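Long-range contacts in cell shape-determining protein MreC (PDB 2J5U), which is probably involved in forming and maintaining bacterial cell shape: residues T62-P70 and G183-I191; G92-M101 and G111-K119. All coordinates share one frame; numbering follows the deposited sequence.

How the contacts relate
The chain carries two antiparallel beta barrels; one contact lies within a barrel and the other joins the segments leading into the two barrels. Contact 2 lies within the first barrel, where the loop 92-101 is laid along strand 108-116. Contact 1 brings the segment entering the first barrel against the one that leads into strand 190-199 of the second. In sequence, both segments of contact 2 fall between those of contact 1. Their centres are about 17 Å apart, yet they meet through Phe185: its CE2 lies 3.3 Å from Asp100 O, and its CZ packs 3.5 Å from Lys112 CB. Beside it, Lys184 CE packs 3.3 Å from Asp100 OD1.

Contact 1. Residues T62-P70 and G183-I191; sequences TDSIRDYDP and GKFPAGIFI
Ala187 N donates a nearly straight hydrogen bond to Ile65 O (3.0 Å, 172° at the hydrogen), the donor standing tilted from the carbonyl plane. This single backbone bond ties together two lead-in segments of a double-barrel fold: 62-70 carries the chain from helix 31-58 into the first strand of one barrel, and 183-191 runs into strand 190-199 of the other. Ile65 and Arg66 are the central residues of a type I beta turn from Ser64 to Asp67, which presents the Ile65 carbonyl to the other segment. Next to the bond, Ile65 CG2 packs against Ala187 CB at 3.5 Å, while the same isoleucine also touches Arg227 of strand 221-227 and Val75 of the second subunit.

Arg66, its side chain bent at chi3, passes by the Ala187 carbonyl and Gly188. Its CB lies 3.8 Å from Ala187 O, and NH1 comes to 4.0 Å from Gly188 CA. The guanidinium has a long, weak ion pair with Asp47 of the second subunit, placing this part of the contact at an interface between subunits. Gly188 and Ile189 are anchored to Thr178. On the strand side, Tyr68 CG sits between its own backbone N and carbonyl carbon (chi1 66°), and the ring slants across the proline so that CD1 is 3.9 Å from Pro186 CB.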
loop_
_atom_site.group_PDB
_atom_site.type_symbol
_atom_site.label_atom_id
_atom_site.label_comp_id
_atom_site.label_asym_id
_atom_site.label_seq_id
_atom_site.Cartn_x
_atom_site.Cartn_y
_atom_site.Cartn_z
ATOM N N THR A 62 -16.177 -36.259 -36.829
ATOM C CA THR A 62 -17.149 -37.215 -37.321
ATOM C C THR A 62 -16.632 -37.840 -38.607
ATOM O O THR A 62 -15.839 -37.234 -39.329
ATOM C CB THR A 62 -18.480 -36.525 -37.628
ATOM O OG1 THR A 62 -18.258 -35.477 -38.583
ATOM C CG2 THR A 62 -19.071 -35.936 -36.364
ATOM N N ASP A 63 -17.088 -39.055 -38.883
ATOM C CA ASP A 63 -16.705 -39.767 -40.096
ATOM C C ASP A 63 -15.225 -39.641 -40.393
ATOM O O ASP A 63 -14.837 -39.112 -41.438
ATOM C CB ASP A 63 -17.510 -39.237 -41.286
ATOM C CG ASP A 63 -19.007 -39.425 -41.104
ATOM O OD1 ASP A 63 -19.433 -40.574 -40.841
ATOM O OD2 ASP A 63 -19.756 -38.430 -41.222
ATOM N N SER A 64 -14.403 -40.123 -39.466
ATOM C CA SER A 64 -12.963 -40.076 -39.641
ATOM C C SER A 64 -12.575 -40.996 -40.799
ATOM O O SER A 64 -13.392 -41.760 -41.314
ATOM C CB SER A 64 -12.247 -40.527 -38.372
ATOM O OG SER A 64 -12.242 -41.937 -38.285
ATOM N N ILE A 65 -11.311 -40.923 -41.184
ATOM C CA ILE A 65 -10.786 -41.704 -42.275
ATOM C C ILE A 65 -10.879 -43.222 -42.087
ATOM O O ILE A 65 -10.801 -43.960 -43.060
ATOM C CB ILE A 65 -9.320 -41.294 -42.533
ATOM C CG1 ILE A 65 -9.099 -41.021 -44.022
ATOM C CG2 ILE A 65 -8.376 -42.350 -41.993
ATOM C CD1 ILE A 65 -9.357 -42.179 -44.907
ATOM N N ARG A 66 -11.065 -43.710 -40.864
ATOM C CA ARG A 66 -11.133 -45.167 -40.680
ATOM C C ARG A 66 -12.518 -45.792 -40.548
ATOM O O ARG A 66 -12.639 -47.011 -40.542
ATOM C CB ARG A 66 -10.321 -45.594 -39.462
ATOM C CG ARG A 66 -9.341 -44.570 -38.979
ATOM C CD ARG A 66 -8.552 -45.109 -37.807
ATOM N NE ARG A 66 -7.792 -46.298 -38.171
ATOM C CZ ARG A 66 -8.023 -47.505 -37.669
ATOM N NH1 ARG A 66 -7.279 -48.539 -38.056
ATOM N NH2 ARG A 66 -9.002 -47.670 -36.780
ATOM N N ASP A 67 -13.562 -44.976 -40.451
ATOM C CA ASP A 67 -14.907 -45.513 -40.280
ATOM C C ASP A 67 -15.519 -46.124 -41.535
ATOM O O ASP A 67 -15.185 -45.735 -42.651
ATOM C CB ASP A 67 -15.830 -44.425 -39.721
ATOM C CG ASP A 67 -15.381 -43.933 -38.354
ATOM O OD1 ASP A 67 -14.941 -44.783 -37.548
ATOM O OD2 ASP A 67 -15.468 -42.711 -38.077
ATOM N N TYR A 68 -16.419 -47.087 -41.347
ATOM C CA TYR A 68 -17.081 -47.735 -42.475
ATOM C C TYR A 68 -18.251 -48.645 -42.086
ATOM O O TYR A 68 -18.325 -49.126 -40.959
ATOM C CB TYR A 68 -16.063 -48.553 -43.273
ATOM C CG TYR A 68 -15.495 -49.728 -42.518
ATOM C CD1 TYR A 68 -14.220 -49.674 -41.970
ATOM C CD2 TYR A 68 -16.253 -50.883 -42.316
ATOM C CE1 TYR A 68 -13.712 -50.738 -41.238
ATOM C CE2 TYR A 68 -15.759 -51.949 -41.581
ATOM C CZ TYR A 68 -14.489 -51.871 -41.043
ATOM O OH TYR A 68 -14.010 -52.908 -40.276
ATOM N N ASP A 69 -19.156 -48.875 -43.034
ATOM C CA ASP A 69 -20.311 -49.757 -42.856
ATOM C C ASP A 69 -20.036 -50.995 -43.689
ATOM O O ASP A 69 -19.913 -50.902 -44.904
ATOM C CB ASP A 69 -21.584 -49.115 -43.397
ATOM C CG ASP A 69 -22.086 -47.994 -42.530
ATOM O OD1 ASP A 69 -22.973 -47.235 -42.996
ATOM O OD2 ASP A 69 -21.603 -47.884 -41.383
ATOM N N PRO A 70 -19.934 -52.167 -43.055
ATOM C CA PRO A 70 -19.668 -53.397 -43.811
ATOM C C PRO A 70 -20.931 -54.116 -44.292
ATOM O O PRO A 70 -22.018 -53.920 -43.746
ATOM C CB PRO A 70 -18.886 -54.237 -42.812
ATOM C CG PRO A 70 -19.572 -53.900 -41.528
ATOM C CD PRO A 70 -19.726 -52.389 -41.612
ATOM N N GLY A 183 -8.950 -41.795 -51.706
ATOM C CA GLY A 183 -10.309 -41.297 -51.625
ATOM C C GLY A 183 -11.456 -42.280 -51.685
ATOM O O GLY A 183 -12.613 -41.865 -51.632
ATOM N N LYS A 184 -11.179 -43.574 -51.775
ATOM C CA LYS A 184 -12.275 -44.520 -51.862
ATOM C C LYS A 184 -12.319 -45.678 -50.885
ATOM O O LYS A 184 -13.340 -46.342 -50.774
ATOM C CB LYS A 184 -12.382 -45.058 -53.281
ATOM C CG LYS A 184 -11.084 -45.491 -53.872
ATOM C CD LYS A 184 -10.640 -44.507 -54.917
ATOM C CE LYS A 184 -11.656 -44.396 -56.046
ATOM N NZ LYS A 184 -11.061 -43.710 -57.243
ATOM N N PHE A 185 -11.235 -45.933 -50.171
ATOM C CA PHE A 185 -11.232 -47.032 -49.205
ATOM C C PHE A 185 -11.087 -46.435 -47.825
ATOM O O PHE A 185 -10.589 -45.321 -47.681
ATOM C CB PHE A 185 -10.026 -47.960 -49.402
ATOM C CG PHE A 185 -10.054 -48.775 -50.658
ATOM C CD1 PHE A 185 -8.929 -49.501 -51.029
ATOM C CD2 PHE A 185 -11.199 -48.877 -51.428
ATOM C CE1 PHE A 185 -8.942 -50.328 -52.147
ATOM C CE2 PHE A 185 -11.230 -49.700 -52.549
ATOM C CZ PHE A 185 -10.096 -50.431 -52.909
ATOM N N PRO A 186 -11.561 -47.148 -46.788
ATOM C CA PRO A 186 -11.398 -46.601 -45.444
ATOM C C PRO A 186 -9.940 -46.940 -45.163
ATOM O O PRO A 186 -9.393 -47.849 -45.789
ATOM C CB PRO A 186 -12.353 -47.443 -44.612
ATOM C CG PRO A 186 -12.331 -48.751 -45.319
ATOM C CD PRO A 186 -12.439 -48.328 -46.759
ATOM N N ALA A 187 -9.290 -46.224 -44.257
ATOM C CA ALA A 187 -7.900 -46.545 -43.978
ATOM C C ALA A 187 -7.810 -47.628 -42.906
ATOM O O ALA A 187 -8.759 -47.852 -42.159
ATOM C CB ALA A 187 -7.154 -45.300 -43.543
ATOM N N GLY A 188 -6.676 -48.319 -42.858
ATOM C CA GLY A 188 -6.497 -49.341 -41.851
ATOM C C GLY A 188 -6.793 -50.777 -42.234
ATOM O O GLY A 188 -6.631 -51.669 -41.407
ATOM N N ILE A 189 -7.238 -51.031 -43.456
ATOM C CA ILE A 189 -7.502 -52.410 -43.820
ATOM C C ILE A 189 -6.161 -53.078 -44.068
ATOM O O ILE A 189 -5.328 -52.542 -44.791
ATOM C CB ILE A 189 -8.369 -52.517 -45.085
ATOM C CG1 ILE A 189 -9.819 -52.134 -44.779
ATOM C CG2 ILE A 189 -8.396 -53.966 -45.566
ATOM C CD1 ILE A 189 -9.982 -50.884 -43.985
ATOM N N PHE A 190 -5.948 -54.239 -43.458
ATOM C CA PHE A 190 -4.686 -54.966 -43.629
ATOM C C PHE A 190 -4.530 -55.487 -45.062
ATOM O O PHE A 190 -5.452 -56.085 -45.624
ATOM C CB PHE A 190 -4.600 -56.149 -42.645
ATOM C CG PHE A 190 -3.299 -56.914 -42.727
ATOM C CD1 PHE A 190 -2.089 -56.302 -42.394
ATOM C CD2 PHE A 190 -3.276 -58.235 -43.164
ATOM C CE1 PHE A 190 -0.866 -57.000 -42.498
ATOM C CE2 PHE A 190 -2.069 -58.937 -43.273
ATOM C CZ PHE A 190 -0.860 -58.315 -42.938
ATOM N N ILE A 191 -3.359 -55.261 -45.645
ATOM C CA ILE A 191 -3.097 -55.708 -47.005
ATOM C C ILE A 191 -2.129 -56.884 -47.004
ATOM O O ILE A 191 -2.404 -57.923 -47.601
ATOM C CB ILE A 191 -2.477 -54.590 -47.868
ATOM C CG1 ILE A 191 -3.466 -53.430 -48.041
ATOM C CG2 ILE A 191 -2.071 -55.151 -49.196
ATOM C CD1 ILE A 191 -2.898 -52.267 -48.826
#

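Contact 2. Residues G92-M101 and G111-K119; sequences GSSDGVKPDM and GKVTTTGAK
The flat peptide carbonyl of Ala118 is approached from two directions by one residue, Ser94. In the carbonyl plane, on a lone pair, Ser94 N binds Ala118 O at 3.0 Å; above that plane, Ser94 OG donates to the same oxygen at 2.7 Å. The hydroxyl gets there because OG is tucked between the serine's own N and carbonyl carbon (chi1 58°). One residue back, Ser93 N meets Gly117 O nearly head-on (2.8 Å). Gly92 closes the 3-10 segment 93-95 and the residues after it: Gly92 O accepts Asp95 N and Val97 N from opposite faces of its plane, while Gly92 N reaches the anti lone pair of Asp95 OD1 at 2.9 Å.

Further along, the loop joins the antiparallel barrel. A type II turn from Lys98 to Met101 ends against strand 108-116 with the bonding pattern of a G1 beta bulge: Asp100, at positive phi (85°), donates from N to Val113 O (2.7 Å), and Met101 O accepts Val113 N (2.8 Å), so one strand residue faces two of the loop. The isopropyl group of Val113 points into the loop, with Lys98 O over its CB. The Val97 and Val113 side chains cross obliquely, CG1 of one 3.9 Å from CG1 of the other, and Val113 CG2 packs on Met101 CB; Val224 of strand 221-227 touches both Val113 and Met101. Nearer the end of the strand, Pro99 and the Thr116 side chain meet at about a right angle, Pro99 CD lying 3.6 Å from Thr116 OG1. Asp100 and Lys112 run side by side, the carboxylate beside CD and CE of the lysine without forming a salt bridge to NZ.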
loop_
_atom_site.group_PDB
_atom_site.type_symbol
_atom_site.label_atom_id
_atom_site.label_comp_id
_atom_site.label_asym_id
_atom_site.label_seq_id
_atom_site.Cartn_x
_atom_site.Cartn_y
_atom_site.Cartn_z
ATOM N N GLY A 92 -25.542 -56.337 -54.619
ATOM C CA GLY A 92 -25.395 -55.302 -55.620
ATOM C C GLY A 92 -25.969 -53.946 -55.268
ATOM O O GLY A 92 -26.106 -53.578 -54.111
ATOM N N SER A 93 -26.288 -53.198 -56.310
ATOM C CA SER A 93 -26.841 -51.865 -56.202
ATOM C C SER A 93 -27.945 -51.730 -55.171
ATOM O O SER A 93 -27.893 -50.861 -54.315
ATOM C CB SER A 93 -27.375 -51.432 -57.563
ATOM O OG SER A 93 -28.040 -50.191 -57.472
ATOM N N SER A 94 -28.950 -52.586 -55.249
ATOM C CA SER A 94 -30.061 -52.497 -54.316
ATOM C C SER A 94 -29.683 -52.865 -52.886
ATOM O O SER A 94 -30.482 -52.702 -51.973
ATOM C CB SER A 94 -31.225 -53.364 -54.800
ATOM O OG SER A 94 -30.824 -54.709 -54.956
ATOM N N ASP A 95 -28.467 -53.360 -52.692
ATOM C CA ASP A 95 -27.997 -53.718 -51.364
ATOM C C ASP A 95 -27.045 -52.632 -50.882
ATOM O O ASP A 95 -26.488 -52.717 -49.797
ATOM C CB ASP A 95 -27.273 -55.066 -51.388
ATOM C CG ASP A 95 -28.169 -56.210 -51.850
ATOM O OD1 ASP A 95 -27.875 -56.818 -52.910
ATOM O OD2 ASP A 95 -29.170 -56.503 -51.153
ATOM N N GLY A 96 -26.852 -51.608 -51.707
ATOM C CA GLY A 96 -25.977 -50.516 -51.334
ATOM C C GLY A 96 -24.577 -50.584 -51.910
ATOM O O GLY A 96 -23.780 -49.662 -51.730
ATOM N N VAL A 97 -24.267 -51.671 -52.604
ATOM C CA VAL A 97 -22.948 -51.826 -53.187
ATOM C C VAL A 97 -22.729 -50.819 -54.307
ATOM O O VAL A 97 -23.610 -50.588 -55.126
ATOM C CB VAL A 97 -22.760 -53.234 -53.741
ATOM C CG1 VAL A 97 -21.370 -53.375 -54.315
ATOM C CG2 VAL A 97 -23.003 -54.260 -52.646
ATOM N N LYS A 98 -21.548 -50.214 -54.319
ATOM C CA LYS A 98 -21.187 -49.233 -55.333
ATOM C C LYS A 98 -19.770 -49.442 -55.828
ATOM O O LYS A 98 -18.897 -49.912 -55.095
ATOM C CB LYS A 98 -21.266 -47.807 -54.778
ATOM C CG LYS A 98 -22.627 -47.363 -54.336
ATOM C CD LYS A 98 -22.637 -45.878 -54.030
ATOM C CE LYS A 98 -24.062 -45.423 -53.729
ATOM N NZ LYS A 98 -24.172 -43.972 -53.418
ATOM N N PRO A 99 -19.520 -49.091 -57.090
ATOM C CA PRO A 99 -18.187 -49.228 -57.687
ATOM C C PRO A 99 -17.149 -48.506 -56.815
ATOM O O PRO A 99 -17.416 -47.436 -56.289
ATOM C CB PRO A 99 -18.342 -48.544 -59.046
ATOM C CG PRO A 99 -19.763 -48.816 -59.396
ATOM C CD PRO A 99 -20.520 -48.676 -58.089
ATOM N N ASP A 100 -15.974 -49.104 -56.672
ATOM C CA ASP A 100 -14.873 -48.541 -55.893
ATOM C C ASP A 100 -14.885 -48.826 -54.398
ATOM O O ASP A 100 -14.006 -48.355 -53.675
ATOM C CB ASP A 100 -14.754 -47.037 -56.134
ATOM C CG ASP A 100 -14.081 -46.715 -57.457
ATOM O OD1 ASP A 100 -14.162 -45.546 -57.895
ATOM O OD2 ASP A 100 -13.465 -47.624 -58.062
ATOM N N MET A 101 -15.871 -49.587 -53.931
ATOM C CA MET A 101 -15.918 -49.963 -52.524
ATOM C C MET A 101 -14.882 -51.079 -52.312
ATOM O O MET A 101 -14.654 -51.913 -53.193
ATOM C CB MET A 101 -17.315 -50.468 -52.142
ATOM C CG MET A 101 -18.279 -49.394 -51.672
ATOM S SD MET A 101 -19.926 -49.976 -51.337
ATOM C CE MET A 101 -20.773 -48.492 -51.196
ATOM N N GLY A 111 -9.850 -56.852 -52.764
ATOM C CA GLY A 111 -10.134 -56.152 -54.000
ATOM C C GLY A 111 -11.076 -54.986 -53.888
ATOM O O GLY A 111 -11.277 -54.448 -52.800
ATOM N N LYS A 112 -11.644 -54.588 -55.022
ATOM C CA LYS A 112 -12.582 -53.485 -55.041
ATOM C C LYS A 112 -13.701 -53.740 -56.025
ATOM O O LYS A 112 -13.524 -54.434 -57.018
ATOM C CB LYS A 112 -11.880 -52.171 -55.392
ATOM C CG LYS A 112 -11.466 -52.026 -56.832
ATOM C CD LYS A 112 -11.051 -50.591 -57.096
ATOM C CE LYS A 112 -10.665 -50.376 -58.548
ATOM N NZ LYS A 112 -9.598 -51.327 -58.997
ATOM N N VAL A 113 -14.862 -53.171 -55.741
ATOM C CA VAL A 113 -15.998 -53.346 -56.618
ATOM C C VAL A 113 -15.771 -52.584 -57.920
ATOM O O VAL A 113 -15.352 -51.433 -57.913
ATOM C CB VAL A 113 -17.271 -52.839 -55.946
ATOM C CG1 VAL A 113 -18.465 -53.092 -56.835
ATOM C CG2 VAL A 113 -17.448 -53.535 -54.621
ATOM N N THR A 114 -16.030 -53.227 -59.046
ATOM C CA THR A 114 -15.846 -52.542 -60.314
ATOM C C THR A 114 -17.164 -52.212 -60.999
ATOM O O THR A 114 -17.435 -51.046 -61.266
ATOM C CB THR A 114 -14.942 -53.343 -61.273
ATOM O OG1 THR A 114 -15.351 -54.713 -61.306
ATOM C CG2 THR A 114 -13.509 -53.263 -60.820
ATOM N N THR A 115 -17.985 -53.213 -61.288
ATOM C CA THR A 115 -19.268 -52.933 -61.923
ATOM C C THR A 115 -20.374 -53.542 -61.093
ATOM O O THR A 115 -20.236 -54.638 -60.552
ATOM C CB THR A 115 -19.338 -53.496 -63.335
ATOM O OG1 THR A 115 -19.302 -54.921 -63.274
ATOM C CG2 THR A 115 -18.162 -53.009 -64.150
ATOM N N THR A 116 -21.482 -52.827 -60.998
ATOM C CA THR A 116 -22.586 -53.303 -60.201
ATOM C C THR A 116 -23.881 -53.423 -60.961
ATOM O O THR A 116 -24.187 -52.619 -61.832
ATOM C CB THR A 116 -22.837 -52.376 -59.006
ATOM O OG1 THR A 116 -21.607 -52.130 -58.327
ATOM C CG2 THR A 116 -23.773 -53.030 -58.025
ATOM N N GLY A 117 -24.636 -54.450 -60.610
ATOM C CA GLY A 117 -25.935 -54.675 -61.204
ATOM C C GLY A 117 -26.915 -54.488 -60.060
ATOM O O GLY A 117 -26.524 -54.023 -58.990
ATOM N N ALA A 118 -28.173 -54.855 -60.246
ATOM C CA ALA A 118 -29.143 -54.666 -59.177
ATOM C C ALA A 118 -28.886 -55.558 -57.980
ATOM O O ALA A 118 -28.889 -55.094 -56.843
ATOM C CB ALA A 118 -30.551 -54.898 -59.699
ATOM N N LYS A 119 -28.643 -56.839 -58.233
ATOM C CA LYS A 119 -28.432 -57.770 -57.139
ATOM C C LYS A 119 -27.111 -58.521 -57.115
ATOM O O LYS A 119 -26.969 -59.512 -56.402
ATOM C CB LYS A 119 -29.591 -58.762 -57.093
ATOM C CG LYS A 119 -30.900 -58.144 -56.625
ATOM C CD LYS A 119 -31.872 -59.217 -56.162
ATOM C CE LYS A 119 -32.966 -58.646 -55.262
ATOM N NZ LYS A 119 -33.792 -57.590 -55.932
#